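Local coordinates for acyl-CoA dehydrogenase (Thermus thermophilus, PDB 2Z1Q), which probably catalyses the FAD-dependent oxidation of saturated acyl-CoA thioesters to their 2,3-dehydroacyl-CoA products, at residues Gln9-Trp14 and Glu346-Glu350; Arg405-Pro409 and Val482-Ile487; Asp488-Ala492 and Tyr513-Ala517; Ala525-Pro530 and Val541-Arg546. All blocks are in the same frame, centred on the assembly; numbering follows the deposited sequence.

How the contacts relate
All four contacts involve helices of the C-terminal part of the chain, and three of them follow one another along two helices. Contact 2 and contact 3 use successive turns of helix 476-502, their centres about 13 Å apart; contacts 3 and 4, with centres about 18 Å apart, share the helix that follows it. Contact 1 brings the N-terminal segment onto the same bundle: W14 packs against L486 O of contact 2 through CH2 (3.8 Å), and against CD2 of Y490 in the 488-492 segment through CE2 (3.6 Å). Contact 2 reaches the cofactor, L406 touching FAD and the R405 side chain lying about 9 Å from it. Contacts 1, 3 and 4 lie away from the annotated FAD sites.

Contact 1: residues Gln9-Trp14 and Glu346-Glu350; sequences QKGGGW and EYAVE
E350 reaches from the first turn of helix 348-372 to the N-terminal loop, where one oxygen of its carboxylate accepts the indole N-H of W14 and, weakly, a backbone N-H. From CB the chain turns at chi2 (67°), which swings the carboxylate toward the loop. CG passes the indole at 4.1 Å from W14 NE1, and OE1 lies 4.2 Å from G11 CA. OE2 does the binding: it accepts W14 NE1 at 2.7 Å through its anti lone pair, lying in the indole plane while the carboxylate stands nearly perpendicular to the ring. The backbone N of G12 adds the weak bond to the same oxygen.

Two further side chains hold the loop. E346 OE1 receives the N-H of G11 in an almost straight bond of 2.7 Å, entering from above the carboxylate plane. Y347, the N-cap residue of helix 348-372, donates its hydroxyl OH to Q9 O at 2.7 Å, above the carbonyl plane. G11 comes close enough for its CA to make a CH...O contact with E346 O (3.3 Å). W14 also meets the ring of Y490 on helix 476-502, and its carbonyl accepts a bond from K454.

The loop segment bound in this way is a type II beta turn from K10 to G13, with glycine at its third position, held against the N-terminal end of a helix.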
loop_
_atom_site.group_PDB
_atom_site.type_symbol
_atom_site.label_atom_id
_atom_site.label_comp_id
_atom_site.label_asym_id
_atom_site.label_seq_id
_atom_site.Cartn_x
_atom_site.Cartn_y
_atom_site.Cartn_z
ATOM N N GLN B 9 11.574 -7.560 33.356
ATOM C CA GLN B 9 11.481 -6.104 33.277
ATOM C C GLN B 9 12.529 -5.495 32.357
ATOM O O GLN B 9 12.232 -4.578 31.597
ATOM C CB GLN B 9 11.610 -5.470 34.668
ATOM C CG GLN B 9 10.322 -5.496 35.472
ATOM C CD GLN B 9 10.411 -4.697 36.760
ATOM O OE1 GLN B 9 9.390 -4.404 37.383
ATOM N NE2 GLN B 9 11.627 -4.346 37.168
ATOM N N LYS B 10 13.753 -6.009 32.437
ATOM C CA LYS B 10 14.858 -5.516 31.619
ATOM C C LYS B 10 14.484 -5.498 30.138
ATOM O O LYS B 10 13.551 -6.181 29.716
ATOM C CB LYS B 10 16.108 -6.390 31.823
ATOM C CG LYS B 10 16.629 -6.434 33.259
ATOM C CD LYS B 10 17.978 -7.145 33.360
ATOM C CE LYS B 10 18.529 -7.089 34.784
ATOM N NZ LYS B 10 19.934 -7.587 34.878
ATOM N N GLY B 11 15.213 -4.713 29.353
ATOM C CA GLY B 11 14.937 -4.635 27.931
ATOM C C GLY B 11 15.133 -5.979 27.256
ATOM O O GLY B 11 16.235 -6.520 27.254
ATOM N N GLY B 12 14.060 -6.518 26.687
ATOM C CA GLY B 12 14.138 -7.806 26.023
ATOM C C GLY B 12 13.887 -8.963 26.968
ATOM O O GLY B 12 13.964 -10.125 26.579
ATOM N N GLY B 13 13.583 -8.643 28.219
ATOM C CA GLY B 13 13.327 -9.676 29.204
ATOM C C GLY B 13 12.112 -10.520 28.882
ATOM O O GLY B 13 12.032 -11.683 29.280
ATOM N N TRP B 14 11.157 -9.937 28.163
ATOM C CA TRP B 14 9.942 -10.649 27.791
ATOM C C TRP B 14 10.269 -11.821 26.875
ATOM O O TRP B 14 9.415 -12.659 26.585
ATOM C CB TRP B 14 8.971 -9.707 27.081
ATOM C CG TRP B 14 9.602 -8.965 25.950
ATOM C CD1 TRP B 14 10.242 -7.764 26.013
ATOM C CD2 TRP B 14 9.707 -9.404 24.593
ATOM N NE1 TRP B 14 10.739 -7.422 24.780
ATOM C CE2 TRP B 14 10.426 -8.413 23.889
ATOM C CE3 TRP B 14 9.265 -10.540 23.903
ATOM C CZ2 TRP B 14 10.715 -8.523 22.525
ATOM C CZ3 TRP B 14 9.554 -10.650 22.544
ATOM C CH2 TRP B 14 10.271 -9.646 21.872
ATOM N N GLU B 346 17.095 1.636 27.508
ATOM C CA GLU B 346 16.899 0.269 27.983
ATOM C C GLU B 346 15.916 -0.477 27.083
ATOM O O GLU B 346 16.031 -1.688 26.904
ATOM C CB GLU B 346 16.366 0.289 29.423
ATOM C CG GLU B 346 16.041 -1.082 30.003
ATOM C CD GLU B 346 17.261 -1.980 30.115
ATOM O OE1 GLU B 346 17.089 -3.174 30.436
ATOM O OE2 GLU B 346 18.392 -1.491 29.884
ATOM N N TYR B 347 14.954 0.245 26.513
ATOM C CA TYR B 347 13.967 -0.388 25.642
ATOM C C TYR B 347 14.044 0.047 24.174
ATOM O O TYR B 347 13.020 0.139 23.486
ATOM C CB TYR B 347 12.556 -0.151 26.197
ATOM C CG TYR B 347 12.396 -0.595 27.636
ATOM C CD1 TYR B 347 12.785 0.237 28.688
ATOM C CD2 TYR B 347 11.909 -1.865 27.948
ATOM C CE1 TYR B 347 12.699 -0.183 30.007
ATOM C CE2 TYR B 347 11.818 -2.300 29.274
ATOM C CZ TYR B 347 12.220 -1.449 30.295
ATOM O OH TYR B 347 12.174 -1.867 31.602
ATOM N N ALA B 348 15.265 0.291 23.697
ATOM C CA ALA B 348 15.504 0.700 22.316
ATOM C C ALA B 348 14.901 -0.325 21.359
ATOM O O ALA B 348 14.294 0.031 20.352
ATOM C CB ALA B 348 17.016 0.841 22.063
ATOM N N VAL B 349 15.063 -1.603 21.685
ATOM C CA VAL B 349 14.521 -2.665 20.854
ATOM C C VAL B 349 13.001 -2.580 20.779
ATOM O O VAL B 349 12.434 -2.665 19.687
ATOM C CB VAL B 349 14.963 -4.049 21.372
ATOM C CG1 VAL B 349 14.311 -5.151 20.547
ATOM C CG2 VAL B 349 16.475 -4.154 21.282
ATOM N N GLU B 350 12.340 -2.402 21.922
ATOM C CA GLU B 350 10.884 -2.290 21.945
ATOM C C GLU B 350 10.421 -1.070 21.127
ATOM O O GLU B 350 9.417 -1.132 20.415
ATOM C CB GLU B 350 10.374 -2.139 23.385
ATOM C CG GLU B 350 10.440 -3.374 24.289
ATOM C CD GLU B 350 11.850 -3.843 24.648
ATOM O OE1 GLU B 350 12.782 -3.014 24.751
ATOM O OE2 GLU B 350 12.015 -5.068 24.852
#

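Contact 2: residues Arg405-Pro409 and Val482-Ile487; sequences RLLIP and VADILI
D484 OD1 is gripped by two nitrogens of R405, NE at 3.0 Å and NH1 at 3.1 Å, in a side-on salt bridge that places both bonds on one oxygen. Both donors come from the syn side and somewhat out of the carboxylate plane, the two flat groups being turned 66° from each other. R405 runs extended from CG to NE, which carries the guanidinium across to helix 476-502. Its NH1 also forms a salt bridge with E360 on helix 348-372, placing the arginine between two acids.

Next to this pair the contact is apolar. A483 points its CB toward segment 405-409, 3.3 Å from R405 O and 3.7 Å from P409 CG. I408 divides its branches: CG2, anti to the backbone N, packs on L486 CD1 at 3.6 Å, whereas CD1 meets CD1 of I487 at 4.0 Å, the two isoleucines crossing at about a right angle. P409 CG also rests on V482 CG1.

The first side-chain bond of L406 leads away from segment 482-487, and the residue touches FAD and L301 of the second subunit. The chemistry thus combines a charged pair between two partly exposed side chains with a buried aliphatic seam, and the two acids probably stabilise the positive charge of R405.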
loop_
_atom_site.group_PDB
_atom_site.type_symbol
_atom_site.label_atom_id
_atom_site.label_comp_id
_atom_site.label_asym_id
_atom_site.label_seq_id
_atom_site.Cartn_x
_atom_site.Cartn_y
_atom_site.Cartn_z
ATOM N N ARG B 405 14.404 -3.144 11.205
ATOM C CA ARG B 405 14.365 -4.602 11.187
ATOM C C ARG B 405 15.756 -5.183 11.458
ATOM O O ARG B 405 15.875 -6.260 12.039
ATOM C CB ARG B 405 13.835 -5.135 9.848
ATOM C CG ARG B 405 12.306 -5.180 9.726
ATOM C CD ARG B 405 11.854 -5.919 8.469
ATOM N NE ARG B 405 10.422 -6.217 8.519
ATOM C CZ ARG B 405 9.458 -5.324 8.297
ATOM N NH1 ARG B 405 8.180 -5.704 8.382
ATOM N NH2 ARG B 405 9.746 -4.070 7.965
ATOM N N LEU B 406 16.804 -4.483 11.028
ATOM C CA LEU B 406 18.162 -4.966 11.258
ATOM C C LEU B 406 18.590 -4.751 12.711
ATOM O O LEU B 406 19.434 -5.490 13.231
ATOM C CB LEU B 406 19.145 -4.259 10.325
ATOM C CG LEU B 406 19.440 -4.926 8.978
ATOM C CD1 LEU B 406 18.173 -5.489 8.381
ATOM C CD2 LEU B 406 20.074 -3.912 8.040
ATOM N N LEU B 407 17.997 -3.749 13.359
ATOM C CA LEU B 407 18.325 -3.428 14.745
ATOM C C LEU B 407 17.659 -4.334 15.780
ATOM O O LEU B 407 18.271 -4.684 16.788
ATOM C CB LEU B 407 17.959 -1.968 15.047
ATOM C CG LEU B 407 18.934 -0.836 14.691
ATOM C CD1 LEU B 407 19.398 -0.961 13.249
ATOM C CD2 LEU B 407 18.248 0.505 14.917
ATOM N N ILE B 408 16.410 -4.705 15.535
ATOM C CA ILE B 408 15.669 -5.547 16.465
ATOM C C ILE B 408 16.412 -6.833 16.851
ATOM O O ILE B 408 16.579 -7.125 18.034
ATOM C CB ILE B 408 14.265 -5.870 15.891
ATOM C CG1 ILE B 408 13.468 -4.566 15.762
ATOM C CG2 ILE B 408 13.545 -6.861 16.778
ATOM C CD1 ILE B 408 12.186 -4.666 14.961
ATOM N N PRO B 409 16.870 -7.614 15.860
ATOM C CA PRO B 409 17.593 -8.855 16.154
ATOM C C PRO B 409 18.904 -8.618 16.907
ATOM O O PRO B 409 19.527 -9.564 17.396
ATOM C CB PRO B 409 17.826 -9.452 14.767
ATOM C CG PRO B 409 16.641 -8.958 13.994
ATOM C CD PRO B 409 16.583 -7.515 14.422
ATOM N N VAL B 482 13.761 -12.881 11.250
ATOM C CA VAL B 482 13.861 -12.981 12.709
ATOM C C VAL B 482 13.138 -11.810 13.389
ATOM O O VAL B 482 12.398 -12.016 14.349
ATOM C CB VAL B 482 15.344 -13.026 13.162
ATOM C CG1 VAL B 482 15.441 -12.851 14.670
ATOM C CG2 VAL B 482 15.953 -14.357 12.771
ATOM N N ALA B 483 13.333 -10.591 12.883
ATOM C CA ALA B 483 12.685 -9.403 13.440
ATOM C C ALA B 483 11.163 -9.473 13.342
ATOM O O ALA B 483 10.458 -9.086 14.271
ATOM C CB ALA B 483 13.214 -8.131 12.739
ATOM N N ASP B 484 10.652 -9.981 12.224
ATOM C CA ASP B 484 9.212 -10.115 12.039
ATOM C C ASP B 484 8.598 -11.088 13.057
ATOM O O ASP B 484 7.445 -10.940 13.456
ATOM C CB ASP B 484 8.898 -10.545 10.606
ATOM C CG ASP B 484 9.165 -9.434 9.602
ATOM O OD1 ASP B 484 8.849 -8.273 9.940
ATOM O OD2 ASP B 484 9.683 -9.704 8.493
ATOM N N ILE B 485 9.375 -12.069 13.494
ATOM C CA ILE B 485 8.862 -13.013 14.478
ATOM C C ILE B 485 8.832 -12.316 15.842
ATOM O O ILE B 485 7.835 -12.398 16.565
ATOM C CB ILE B 485 9.734 -14.279 14.518
ATOM C CG1 ILE B 485 9.756 -14.896 13.117
ATOM C CG2 ILE B 485 9.172 -15.283 15.523
ATOM C CD1 ILE B 485 10.600 -16.125 12.987
ATOM N N LEU B 486 9.906 -11.592 16.158
ATOM C CA LEU B 486 9.999 -10.858 17.421
ATOM C C LEU B 486 8.882 -9.819 17.510
ATOM O O LEU B 486 8.295 -9.624 18.580
ATOM C CB LEU B 486 11.377 -10.183 17.541
ATOM C CG LEU B 486 12.560 -11.149 17.672
ATOM C CD1 LEU B 486 13.879 -10.392 17.554
ATOM C CD2 LEU B 486 12.476 -11.877 19.006
ATOM N N ILE B 487 8.581 -9.174 16.381
ATOM C CA ILE B 487 7.515 -8.172 16.321
ATOM C C ILE B 487 6.150 -8.782 16.613
ATOM O O ILE B 487 5.382 -8.237 17.406
ATOM C CB ILE B 487 7.437 -7.499 14.924
ATOM C CG1 ILE B 487 8.703 -6.671 14.697
ATOM C CG2 ILE B 487 6.139 -6.673 14.799
ATOM C CD1 ILE B 487 8.872 -6.130 13.305
#

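Contact 3: residues Asp488-Ala492 and Tyr513-Ala517; sequences DAYAA and YLAQA
Helices 476-502 and 505-528 run antiparallel here, the axes of segments 488-492 and 513-517 lying 10.0 Å apart at 167°, with D488 facing A517 and A492 facing L514. Y513 contributes the largest buried area of the contact. Its CG lies anti to the backbone N (chi1 -175°), which sends the ring across to the opposite helix. There CE2 lies 3.8 Å from A491 CB, and CD2 packs against A492 CB at 4.0 Å. The small alanine side chains let the tyrosine lie close to the helix backbone, CE2 being 3.7 Å from A492 N. A492 CB also touches the CD1 branch of L514.

At the far end of the ring the hydroxyl OH comes within 2.5 Å of D488 OD2, a short, weak hydrogen bond, with the carboxylate turned 78° from the ring plane. The same oxygen forms a salt bridge with R520, one turn beyond A517 on helix 505-528, so the principal charged partner of this buried acid comes from outside the two segments. The other oxygen, OD1, accepts a water that donates to it at 2.6 Å and also to A517 O. Through its methylene D488 leans on A517, CB to CB being 3.7 Å. Helix 348-372 approaches the same interface through L357, which touches A491 and Y513, and helix 300-331 covers Y513 through S311 and A315.

These contacts join two consecutive helices as an antiparallel hairpin within the all-helical C-terminal domain, a helical bundle characteristic of acyl-CoA dehydrogenases.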
loop_
_atom_site.group_PDB
_atom_site.type_symbol
_atom_site.label_atom_id
_atom_site.label_comp_id
_atom_site.label_asym_id
_atom_site.label_seq_id
_atom_site.Cartn_x
_atom_site.Cartn_y
_atom_site.Cartn_z
ATOM N N ASP B 488 5.835 -9.898 15.961
ATOM C CA ASP B 488 4.539 -10.545 16.166
ATOM C C ASP B 488 4.432 -11.166 17.544
ATOM O O ASP B 488 3.345 -11.298 18.094
ATOM C CB ASP B 488 4.297 -11.626 15.115
ATOM C CG ASP B 488 3.727 -11.070 13.833
ATOM O OD1 ASP B 488 3.927 -11.696 12.770
ATOM O OD2 ASP B 488 3.068 -10.015 13.884
ATOM N N ALA B 489 5.573 -11.560 18.088
ATOM C CA ALA B 489 5.603 -12.169 19.401
ATOM C C ALA B 489 5.236 -11.091 20.411
ATOM O O ALA B 489 4.253 -11.225 21.135
ATOM C CB ALA B 489 7.005 -12.730 19.690
ATOM N N TYR B 490 6.019 -10.016 20.437
ATOM C CA TYR B 490 5.770 -8.917 21.361
ATOM C C TYR B 490 4.349 -8.388 21.211
ATOM O O TYR B 490 3.639 -8.214 22.195
ATOM C CB TYR B 490 6.784 -7.799 21.117
ATOM C CG TYR B 490 6.737 -6.684 22.129
ATOM C CD1 TYR B 490 6.186 -5.450 21.800
ATOM C CD2 TYR B 490 7.251 -6.857 23.421
ATOM C CE1 TYR B 490 6.143 -4.413 22.716
ATOM C CE2 TYR B 490 7.212 -5.820 24.351
ATOM C CZ TYR B 490 6.653 -4.600 23.986
ATOM O OH TYR B 490 6.584 -3.560 24.873
ATOM N N ALA B 491 3.922 -8.167 19.972
ATOM C CA ALA B 491 2.577 -7.663 19.708
ATOM C C ALA B 491 1.484 -8.625 20.171
ATOM O O ALA B 491 0.544 -8.216 20.849
ATOM C CB ALA B 491 2.402 -7.375 18.220
ATOM N N ALA B 492 1.605 -9.896 19.797
ATOM C CA ALA B 492 0.590 -10.882 20.174
ATOM C C ALA B 492 0.494 -11.016 21.677
ATOM O O ALA B 492 -0.590 -10.980 22.248
ATOM C CB ALA B 492 0.904 -12.247 19.549
ATOM N N TYR B 513 -5.311 -11.878 15.653
ATOM C CA TYR B 513 -3.938 -11.454 15.411
ATOM C C TYR B 513 -2.961 -12.610 15.619
ATOM O O TYR B 513 -2.056 -12.839 14.801
ATOM C CB TYR B 513 -3.593 -10.285 16.345
ATOM C CG TYR B 513 -2.236 -9.699 16.079
ATOM C CD1 TYR B 513 -2.077 -8.679 15.143
ATOM C CD2 TYR B 513 -1.096 -10.230 16.677
ATOM C CE1 TYR B 513 -0.828 -8.209 14.800
ATOM C CE2 TYR B 513 0.180 -9.763 16.335
ATOM C CZ TYR B 513 0.296 -8.751 15.383
ATOM O OH TYR B 513 1.512 -8.300 14.935
ATOM N N LEU B 514 -3.154 -13.334 16.716
ATOM C CA LEU B 514 -2.321 -14.478 17.067
ATOM C C LEU B 514 -2.266 -15.542 15.958
ATOM O O LEU B 514 -1.180 -15.934 15.516
ATOM C CB LEU B 514 -2.842 -15.105 18.363
ATOM C CG LEU B 514 -2.183 -16.415 18.794
ATOM C CD1 LEU B 514 -0.690 -16.195 18.909
ATOM C CD2 LEU B 514 -2.760 -16.894 20.120
ATOM N N ALA B 515 -3.431 -16.009 15.510
ATOM C CA ALA B 515 -3.501 -17.029 14.461
ATOM C C ALA B 515 -2.683 -16.626 13.236
ATOM O O ALA B 515 -1.849 -17.394 12.750
ATOM C CB ALA B 515 -4.954 -17.272 14.052
ATOM N N GLN B 516 -2.928 -15.419 12.739
ATOM C CA GLN B 516 -2.209 -14.933 11.572
ATOM C C GLN B 516 -0.714 -14.786 11.816
ATOM O O GLN B 516 0.090 -15.073 10.933
ATOM C CB GLN B 516 -2.816 -13.610 11.127
ATOM C CG GLN B 516 -4.208 -13.776 10.563
ATOM C CD GLN B 516 -4.864 -12.461 10.226
ATOM O OE1 GLN B 516 -5.171 -11.655 11.107
ATOM N NE2 GLN B 516 -5.080 -12.230 8.942
ATOM N N ALA B 517 -0.341 -14.349 13.016
ATOM C CA ALA B 517 1.066 -14.188 13.360
ATOM C C ALA B 517 1.787 -15.533 13.314
ATOM O O ALA B 517 2.956 -15.608 12.914
ATOM C CB ALA B 517 1.199 -13.576 14.749
HETATM O O HOH W 1 5.423 -13.831 12.520
#

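Contact 4: residues Ala525-Pro530 and Val541-Arg546; sequences ALSVLP and VYSAAR
Y542 lays its ring among L526, L529 and P530 of segment 525-530, reaching out from helix 535-547. The ring edge at CE1 meets L529 CB at 3.6 Å, near the ring plane, while L526 CD2 approaches CD1 obliquely at 4.2 Å. The hydroxyl end rests on the proline: OH lies 3.3 Å from P530 CG. With CG anti to the carbonyl carbon (chi1 -58°), the tyrosine extends past L526 and L529 toward P530.

L529 packs between V541, Y542 and A545. Its CG lies on V541 CG1 at 3.8 Å, and CD2 reaches A545 CB at 3.9 Å. A545 also receives the CD2 branch of L526, so one methyl group lies against two leucines; A525 CB is 4.5 Å from A545 CB. L526 points its other branch, CD1, toward R546, whose NE is 4.3 Å away; the guanidinium is met obliquely.

The surroundings extend this packing. Helix 445-468 covers A525, L529 and V541 through L456, V460 and L463 respectively, and the second subunit comes alongside, its P553 touching Y542 and its G554 touching P530. The contact thus lies where two helices of one subunit border the other.

With no polar bond linking its two segments, the interface depends on van der Waals contact and hydrophobic burial, with one aromatic ring, two leucines and an alanine as its main surfaces.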
loop_
_atom_site.group_PDB
_atom_site.type_symbol
_atom_site.label_atom_id
_atom_site.label_comp_id
_atom_site.label_asym_id
_atom_site.label_seq_id
_atom_site.Cartn_x
_atom_site.Cartn_y
_atom_site.Cartn_z
ATOM N N ALA B 525 10.125 -18.188 8.898
ATOM C CA ALA B 525 11.227 -19.023 9.379
ATOM C C ALA B 525 11.634 -19.994 8.274
ATOM O O ALA B 525 12.818 -20.170 7.980
ATOM C CB ALA B 525 10.806 -19.798 10.652
ATOM N N LEU B 526 10.647 -20.612 7.640
ATOM C CA LEU B 526 10.936 -21.563 6.580
ATOM C C LEU B 526 11.458 -20.934 5.296
ATOM O O LEU B 526 11.983 -21.640 4.433
ATOM C CB LEU B 526 9.694 -22.398 6.268
ATOM C CG LEU B 526 9.216 -23.280 7.421
ATOM C CD1 LEU B 526 7.854 -23.878 7.083
ATOM C CD2 LEU B 526 10.251 -24.364 7.689
ATOM N N SER B 527 11.322 -19.619 5.161
ATOM C CA SER B 527 11.791 -18.953 3.954
ATOM C C SER B 527 13.252 -18.534 4.079
ATOM O O SER B 527 13.879 -18.157 3.089
ATOM C CB SER B 527 10.921 -17.727 3.641
ATOM O OG SER B 527 11.119 -16.693 4.591
ATOM N N VAL B 528 13.791 -18.604 5.295
ATOM C CA VAL B 528 15.191 -18.240 5.516
ATOM C C VAL B 528 16.016 -19.352 6.144
ATOM O O VAL B 528 17.220 -19.201 6.339
ATOM C CB VAL B 528 15.328 -16.964 6.399
ATOM C CG1 VAL B 528 14.671 -15.782 5.707
ATOM C CG2 VAL B 528 14.721 -17.200 7.777
ATOM N N LEU B 529 15.382 -20.475 6.452
ATOM C CA LEU B 529 16.084 -21.593 7.066
ATOM C C LEU B 529 16.985 -22.364 6.091
ATOM O O LEU B 529 18.116 -22.719 6.432
ATOM C CB LEU B 529 15.069 -22.522 7.735
ATOM C CG LEU B 529 15.159 -22.655 9.262
ATOM C CD1 LEU B 529 15.942 -21.510 9.899
ATOM C CD2 LEU B 529 13.753 -22.708 9.805
ATOM N N PRO B 530 16.498 -22.626 4.870
ATOM C CA PRO B 530 17.300 -23.349 3.876
ATOM C C PRO B 530 18.636 -22.632 3.656
ATOM O O PRO B 530 19.583 -23.207 3.099
ATOM C CB PRO B 530 16.415 -23.312 2.629
ATOM C CG PRO B 530 15.023 -23.288 3.198
ATOM C CD PRO B 530 15.150 -22.324 4.350
ATOM N N VAL B 541 15.506 -29.356 11.521
ATOM C CA VAL B 541 15.235 -27.961 11.856
ATOM C C VAL B 541 13.863 -27.545 11.326
ATOM O O VAL B 541 13.104 -26.867 12.023
ATOM C CB VAL B 541 16.310 -27.028 11.249
ATOM C CG1 VAL B 541 15.994 -25.569 11.576
ATOM C CG2 VAL B 541 17.691 -27.419 11.774
ATOM N N TYR B 542 13.538 -27.953 10.100
ATOM C CA TYR B 542 12.248 -27.590 9.518
ATOM C C TYR B 542 11.086 -28.130 10.352
ATOM O O TYR B 542 10.080 -27.440 10.549
ATOM C CB TYR B 542 12.128 -28.099 8.068
ATOM C CG TYR B 542 13.196 -27.592 7.112
ATOM C CD1 TYR B 542 13.876 -26.389 7.339
ATOM C CD2 TYR B 542 13.506 -28.312 5.957
ATOM C CE1 TYR B 542 14.841 -25.917 6.427
ATOM C CE2 TYR B 542 14.462 -27.853 5.048
ATOM C CZ TYR B 542 15.122 -26.662 5.284
ATOM O OH TYR B 542 16.056 -26.242 4.364
ATOM N N SER B 543 11.213 -29.357 10.846
ATOM C CA SER B 543 10.153 -29.930 11.661
ATOM C C SER B 543 10.057 -29.169 12.982
ATOM O O SER B 543 8.967 -28.985 13.520
ATOM C CB SER B 543 10.423 -31.411 11.932
ATOM O OG SER B 543 10.370 -32.156 10.726
ATOM N N ALA B 544 11.186 -28.709 13.507
ATOM C CA ALA B 544 11.139 -27.977 14.765
ATOM C C ALA B 544 10.455 -26.629 14.571
ATOM O O ALA B 544 9.698 -26.182 15.435
ATOM C CB ALA B 544 12.531 -27.779 15.316
ATOM N N ALA B 545 10.722 -25.987 13.438
ATOM C CA ALA B 545 10.119 -24.696 13.146
ATOM C C ALA B 545 8.603 -24.845 13.030
ATOM O O ALA B 545 7.849 -23.961 13.438
ATOM C CB ALA B 545 10.702 -24.127 11.848
ATOM N N ARG B 546 8.152 -25.972 12.490
ATOM C CA ARG B 546 6.720 -26.202 12.327
ATOM C C ARG B 546 6.009 -26.457 13.645
ATOM O O ARG B 546 4.920 -25.936 13.880
ATOM C CB ARG B 546 6.458 -27.381 11.388
ATOM C CG ARG B 546 7.004 -27.187 9.984
ATOM C CD ARG B 546 6.442 -28.223 9.018
ATOM N NE ARG B 546 7.033 -28.101 7.686
ATOM C CZ ARG B 546 8.248 -28.532 7.364
ATOM N NH1 ARG B 546 8.702 -28.370 6.126
ATOM N NH2 ARG B 546 9.003 -29.142 8.273
#